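Local coordinates for DBF2 kinase activator protein MOB1 (PDB 2HJN) that binds and activates the protein kinase DBF2, allowing CDC15 to phosphorylate it in the mitotic exit network in late anaphase, at residues Q171-L174 with R175-R179; N190-E194 with L195-T199; G224-L227 with E228-M231. All blocks are in the same frame, centred on the assembly; numbering follows the deposited sequence.

Contact 1. Residues Q171-L174 with R175-R179; sequences QPIL and RRLFR. With SO4 (sulfate ion), chain C.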
# COMPACT_ATOMS: atom_id res chain seq x y z
N GLN A 171 24.95 -5.70 -4.26
CA GLN A 171 25.31 -4.32 -3.86
C GLN A 171 24.80 -3.18 -4.72
O GLN A 171 24.31 -2.17 -4.19
CB GLN A 171 26.81 -4.16 -3.55
CG GLN A 171 27.11 -4.49 -2.12
CD GLN A 171 28.58 -4.47 -1.80
OE1 GLN A 171 29.08 -3.49 -1.26
NE2 GLN A 171 29.29 -5.56 -2.14
N PRO A 172 24.93 -3.32 -6.06
CA PRO A 172 24.33 -2.35 -6.99
C PRO A 172 22.79 -2.25 -6.83
O PRO A 172 22.26 -1.13 -6.79
CB PRO A 172 24.73 -2.90 -8.36
CG PRO A 172 26.10 -3.73 -8.04
CD PRO A 172 25.73 -4.36 -6.76
N ILE A 173 22.10 -3.38 -6.67
CA ILE A 173 20.66 -3.38 -6.45
C ILE A 173 20.26 -2.64 -5.16
O ILE A 173 19.35 -1.81 -5.19
CB ILE A 173 20.05 -4.83 -6.44
CG1 ILE A 173 20.11 -5.49 -7.83
CG2 ILE A 173 18.55 -4.77 -6.04
CD1 ILE A 173 19.84 -7.07 -7.75
N LEU A 174 20.91 -2.95 -4.03
CA LEU A 174 20.68 -2.23 -2.75
C LEU A 174 20.99 -0.74 -2.85
O LEU A 174 20.17 0.09 -2.39
CB LEU A 174 21.45 -2.89 -1.58
CG LEU A 174 20.83 -4.09 -0.86
CD1 LEU A 174 19.75 -4.85 -1.60
CD2 LEU A 174 21.81 -5.06 -0.22
N ARG A 175 22.12 -0.36 -3.49
CA ARG A 175 22.46 1.06 -3.68
C ARG A 175 21.35 1.83 -4.43
O ARG A 175 20.94 2.95 -4.07
CB ARG A 175 23.80 1.21 -4.43
CG ARG A 175 25.05 1.09 -3.63
CD ARG A 175 26.30 1.59 -4.46
NE ARG A 175 26.40 1.13 -5.87
CZ ARG A 175 27.12 0.07 -6.28
NH1 ARG A 175 27.77 -0.71 -5.41
NH2 ARG A 175 27.16 -0.23 -7.56
N ARG A 176 20.85 1.23 -5.51
CA ARG A 176 19.72 1.83 -6.26
C ARG A 176 18.36 1.88 -5.52
O ARG A 176 17.67 2.92 -5.52
CB ARG A 176 19.63 1.14 -7.62
CG ARG A 176 20.96 1.33 -8.40
CD ARG A 176 20.96 0.62 -9.75
NE ARG A 176 22.29 0.53 -10.33
CZ ARG A 176 22.54 0.20 -11.60
NH1 ARG A 176 21.53 -0.05 -12.46
NH2 ARG A 176 23.80 0.11 -12.01
N LEU A 177 17.97 0.78 -4.86
CA LEU A 177 16.71 0.78 -4.12
C LEU A 177 16.70 1.86 -3.02
O LEU A 177 15.66 2.49 -2.78
CB LEU A 177 16.44 -0.62 -3.53
CG LEU A 177 16.10 -1.74 -4.55
CD1 LEU A 177 15.87 -3.11 -3.85
CD2 LEU A 177 14.92 -1.39 -5.47
N PHE A 178 17.85 2.09 -2.39
CA PHE A 178 17.97 3.20 -1.39
C PHE A 178 17.53 4.54 -1.93
O PHE A 178 16.83 5.23 -1.24
CB PHE A 178 19.38 3.32 -0.75
CG PHE A 178 19.45 4.33 0.41
CD1 PHE A 178 19.42 3.88 1.74
CD2 PHE A 178 19.57 5.70 0.16
CE1 PHE A 178 19.46 4.79 2.80
CE2 PHE A 178 19.57 6.64 1.23
CZ PHE A 178 19.52 6.18 2.54
N ARG A 179 17.96 4.91 -3.16
CA ARG A 179 17.55 6.18 -3.81
C ARG A 179 16.00 6.34 -3.88
O ARG A 179 15.51 7.46 -3.90
CB ARG A 179 18.13 6.25 -5.25
CG ARG A 179 19.70 6.30 -5.24
CD ARG A 179 20.43 6.19 -6.57
NE ARG A 179 21.84 6.00 -6.23
CZ ARG A 179 22.73 5.33 -6.94
NH1 ARG A 179 22.39 4.79 -8.08
NH2 ARG A 179 24.00 5.23 -6.50
S SO4 C . 25.44 2.66 -9.28
O1 SO4 C . 25.55 1.30 -8.74
O2 SO4 C . 25.91 3.57 -8.22
O3 SO4 C . 26.14 2.81 -10.55
O4 SO4 C . 24.09 3.05 -9.63

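Contact 2. Residues N190-E194 with L195-T199; sequences NEILE and LNLQT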
# COMPACT_ATOMS: atom_id res chain seq x y z
N ASN A 190 4.34 13.49 3.46
CA ASN A 190 2.98 13.97 3.83
C ASN A 190 1.84 13.05 3.39
O ASN A 190 0.81 12.96 4.04
CB ASN A 190 2.66 15.42 3.38
CG ASN A 190 3.17 15.79 1.96
OD1 ASN A 190 3.25 16.98 1.63
ND2 ASN A 190 3.53 14.78 1.11
N GLU A 191 2.07 12.37 2.28
CA GLU A 191 1.03 11.53 1.65
C GLU A 191 1.05 10.17 2.33
O GLU A 191 0.02 9.57 2.53
CB GLU A 191 1.28 11.45 0.14
CG GLU A 191 0.87 12.77 -0.62
CD GLU A 191 1.97 13.31 -1.53
OE1 GLU A 191 3.04 12.69 -1.65
OE2 GLU A 191 1.78 14.37 -2.15
N ILE A 192 2.22 9.72 2.71
CA ILE A 192 2.42 8.48 3.43
C ILE A 192 1.66 8.61 4.79
O ILE A 192 0.92 7.71 5.21
CB ILE A 192 3.96 8.20 3.59
CG1 ILE A 192 4.60 7.66 2.26
CG2 ILE A 192 4.30 7.31 4.87
CD1 ILE A 192 3.91 6.34 1.80
N LEU A 193 1.85 9.75 5.43
CA LEU A 193 1.17 10.13 6.68
C LEU A 193 -0.36 10.20 6.56
O LEU A 193 -1.08 9.66 7.42
CB LEU A 193 1.73 11.52 7.13
CG LEU A 193 1.74 11.98 8.59
CD1 LEU A 193 2.41 10.96 9.46
CD2 LEU A 193 2.48 13.33 8.71
N GLU A 194 -0.86 10.88 5.54
CA GLU A 194 -2.32 10.85 5.18
C GLU A 194 -2.94 9.41 5.16
O GLU A 194 -4.11 9.22 5.54
CB GLU A 194 -2.50 11.51 3.81
CG GLU A 194 -3.93 11.74 3.32
CD GLU A 194 -4.07 11.75 1.75
OE1 GLU A 194 -5.12 11.22 1.30
OE2 GLU A 194 -3.16 12.29 0.99
N LEU A 195 -2.14 8.43 4.71
CA LEU A 195 -2.60 7.05 4.57
C LEU A 195 -2.21 6.18 5.79
O LEU A 195 -2.44 4.96 5.80
CB LEU A 195 -2.03 6.46 3.28
CG LEU A 195 -2.49 7.07 1.94
CD1 LEU A 195 -1.65 6.56 0.78
CD2 LEU A 195 -4.01 6.80 1.74
N ASN A 196 -1.62 6.82 6.79
CA ASN A 196 -1.25 6.15 8.05
C ASN A 196 -0.19 5.06 7.80
O ASN A 196 -0.20 4.03 8.43
CB ASN A 196 -2.49 5.61 8.81
CG ASN A 196 -3.60 6.66 8.96
OD1 ASN A 196 -3.36 7.79 9.42
ND2 ASN A 196 -4.83 6.29 8.53
N LEU A 197 0.76 5.32 6.89
CA LEU A 197 1.77 4.31 6.53
C LEU A 197 3.14 4.66 7.07
O LEU A 197 4.13 4.05 6.68
CB LEU A 197 1.88 4.19 5.01
CG LEU A 197 0.73 3.44 4.37
CD1 LEU A 197 0.71 3.65 2.81
CD2 LEU A 197 0.92 1.97 4.70
N GLN A 198 3.20 5.64 7.98
CA GLN A 198 4.48 6.08 8.57
C GLN A 198 5.25 4.97 9.24
O GLN A 198 6.47 4.88 9.08
CB GLN A 198 4.34 7.31 9.51
CG GLN A 198 3.41 7.08 10.69
CD GLN A 198 2.03 7.64 10.52
OE1 GLN A 198 1.49 8.32 11.44
NE2 GLN A 198 1.44 7.39 9.39
N THR A 199 4.54 4.09 9.96
CA THR A 199 5.19 3.01 10.74
C THR A 199 5.66 1.87 9.82
O THR A 199 6.77 1.37 9.98
CB THR A 199 4.29 2.50 11.95
OG1 THR A 199 3.92 3.61 12.79
CG2 THR A 199 5.04 1.50 12.81
O HOH W 1 -1.34 9.40 10.27

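Contact 3. Residues G224-L227 with E228-M231; sequences GPLL and ELVM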
# COMPACT_ATOMS: atom_id res chain seq x y z
N GLY A 224 23.45 9.22 1.57
CA GLY A 224 23.28 10.61 1.10
C GLY A 224 22.59 11.52 2.10
O GLY A 224 23.10 11.73 3.20
N PRO A 225 21.39 12.02 1.75
CA PRO A 225 20.68 12.94 2.63
C PRO A 225 20.02 12.26 3.84
O PRO A 225 19.65 12.96 4.80
CB PRO A 225 19.60 13.55 1.71
CG PRO A 225 19.28 12.40 0.78
CD PRO A 225 20.62 11.76 0.51
N LEU A 226 19.86 10.93 3.81
CA LEU A 226 19.18 10.26 4.92
C LEU A 226 20.14 9.80 6.08
O LEU A 226 19.70 9.12 7.00
CB LEU A 226 18.26 9.12 4.43
CG LEU A 226 17.02 9.41 3.54
CD1 LEU A 226 16.17 8.16 3.36
CD2 LEU A 226 16.15 10.55 4.12
N LEU A 227 21.41 10.19 6.04
CA LEU A 227 22.36 9.77 7.09
C LEU A 227 21.87 9.94 8.52
O LEU A 227 22.01 9.01 9.29
CB LEU A 227 23.75 10.42 6.94
CG LEU A 227 24.73 9.84 7.97
CD1 LEU A 227 25.00 8.35 7.66
CD2 LEU A 227 26.00 10.63 8.09
N GLU A 228 21.28 11.10 8.87
CA GLU A 228 20.74 11.34 10.23
C GLU A 228 19.56 10.45 10.53
O GLU A 228 19.39 9.95 11.65
CB GLU A 228 20.29 12.82 10.42
CG GLU A 228 19.75 13.12 11.86
CD GLU A 228 19.39 14.59 12.09
OE1 GLU A 228 19.48 15.39 11.14
OE2 GLU A 228 19.02 14.97 13.24
N LEU A 229 18.72 10.26 9.52
CA LEU A 229 17.58 9.34 9.65
C LEU A 229 18.07 7.93 10.03
O LEU A 229 17.56 7.29 10.98
CB LEU A 229 16.80 9.33 8.30
CG LEU A 229 15.29 9.16 8.26
CD1 LEU A 229 15.01 7.79 8.65
CD2 LEU A 229 14.65 10.09 9.25
N VAL A 230 19.06 7.44 9.28
CA VAL A 230 19.65 6.13 9.54
C VAL A 230 20.21 6.11 10.97
O VAL A 230 20.03 5.13 11.70
CB VAL A 230 20.78 5.76 8.54
CG1 VAL A 230 21.34 4.37 8.86
CG2 VAL A 230 20.29 5.82 7.09
N MSE A 231 20.92 7.18 11.35
CA MSE A 231 21.45 7.34 12.74
C MSE A 231 20.34 7.23 13.80
O MSE A 231 20.56 6.65 14.86
CB MSE A 231 22.19 8.69 12.92
CG MSE A 231 23.49 8.87 12.16
SE MSE A 231 24.92 7.74 12.86
CE MSE A 231 24.82 6.19 11.60
O HOH W 2 20.93 13.49 7.23

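Contact 1. Residues Q171-L174 with R175-R179
Pro172 and Arg175, with Arg176 one turn on from the proline, form a local contact along helix 165-187, near the centre of the chain, where three arginines converge on a sulfate ion. Successive i to i+4 backbone bonds hold the frame, among them Arg176 N to Pro172 O at 3.0 Å. Pro172 itself has no N-H to give to the turn before it, and the helix is kinked there. The chain of Arg175 bends at chi3 (-45°) and swings its guanidinium back over the start of the turn, one face above Pro172 CA and the Gln171 carbonyl. Its edge is thereby turned to the anion: Arg175 NH2 bonds to sulfate O1, the modelled 2.5 Å being doubtfully short, while NE adds weak bonds to sulfate O1 and O2. Arg179 comes from the next turn with an extended chain and also presents an edge: NH1 donates to sulfate O4 at 2.9 Å and NH2 to sulfate O2 at 3.1 Å, the latter nearly straight (174°). Arg176 approaches obliquely, its NE reaching sulfate O4 in a weak bond and its CG lying 3.2 Å from Pro172 O. The sulfate probably comes from the crystallisation liquor, but an anion gripped by three arginines of one helix is consistent with the basic phosphopeptide-binding pocket known in MOB relatives. On the buried side of the same helix, Ile173 and Leu177 lie side by side, with CG2 of the isoleucine 3.8 Å from CD1 of the leucine. Helices 75-97 and 132-147 cover this pair, and Trp142 of the latter makes a cation-pi contact with Arg176.

Contact 2. Residues N190-E194 with L195-T199
Gln198 reaches back across a helix-to-helix turn to lie against Leu193, the two side chains crossing obliquely. Its CB starts 4.1 Å from Leu193 CD1, and CG stays at a similar distance from the same methyl. With chi1 at 59°, CG sits between the backbone N and the carbonyl carbon, and the bend at chi2 (-100°) then brings the amide to the methyl, Gln198 CD lying 3.5 Å from Leu193 CD1. With an alanine here the amide and CG are gone, which would probably open a gap beside Leu193 CD1 and leave that methyl freer to turn. The turn itself is a Schellman motif that ends helix 189-194. Asn196 has positive phi, and the chain folds back through Leu197 N to Ile192 O at 2.9 Å and Asn196 N to Leu193 O at 3.0 Å, the second donor standing above the carbonyl plane. A water within donating distance of Leu193 O and Asn196 OD1 can bridge them, though it has more acceptors in reach than protons to give. Leu197 is the N-cap residue of helix 198-214, and its CB packs 4.0 Å from Ile192 CG2. Glu191 OE1 bonds to His188 ND1, placing this glutamate in the second shell of the zinc site. Ile192 and Leu197 rest on Ser96 of helix 75-97, while Glu194 OE1 bonds to His30 of the second subunit and Leu197 packs on Met92 of that subunit, so the turn touches both helix 75-97 of its own chain and the second subunit.

Contact 3. Residues G224-L227 with E228-M231
Leu226 and Leu229 meet at their CB atoms, 4.1 Å apart, at the start of helix 227-233. The CB of Leu229 is directed back at the N-cap residue and passes 3.2 Å from Leu226 O. That carbonyl also receives Val230 N at 2.9 Å, nearly along the C=O axis, in an opening bond of the helix. CG2 of Val230 stands beside its own backbone N, anti to the carbonyl carbon, and this leaves the methyl 3.4 Å from the same Leu226 O. On another side of the helix Leu227 and Met231, the latter present as selenomethionine, make a looser pair, CG to CG 4.5 Å. Met231 CG lies closer to the backbone, 3.2 Å from Leu227 O. A water takes the N-H of Glu228 and donates to Pro225 O, linking the first turn to the 3-10 segment before it. Leu226, Leu229 and Val230 all press on Phe205 of helix 198-214, and Leu229 also meets Val53 of helix 49-58. Apolar contacts thus join the helix start to its neighbours, while the polar groups described are backbone atoms satisfied by helix bonds or water.

How the contacts relate
The three contacts follow one another along the chain, and contacts 1 and 3 meet directly: Phe178 CZ packs 3.7 Å from Leu226 CB, joining helix 165-187 to the start of helix 227-233. Contact 2 touches neither; its nearest atoms are about 13 Å from contact 1 and about 9 Å from contact 3. The Glu191 side chain of contact 2 is about 7 Å from the zinc ion, and that of Leu226 in contact 3 about 14 Å; the Phe178 side chain of contact 1 is about 9 Å from that of the zinc ligand His183. The sulfate is held by contact 1 alone among the three, and contact 2 alone reaches the second subunit.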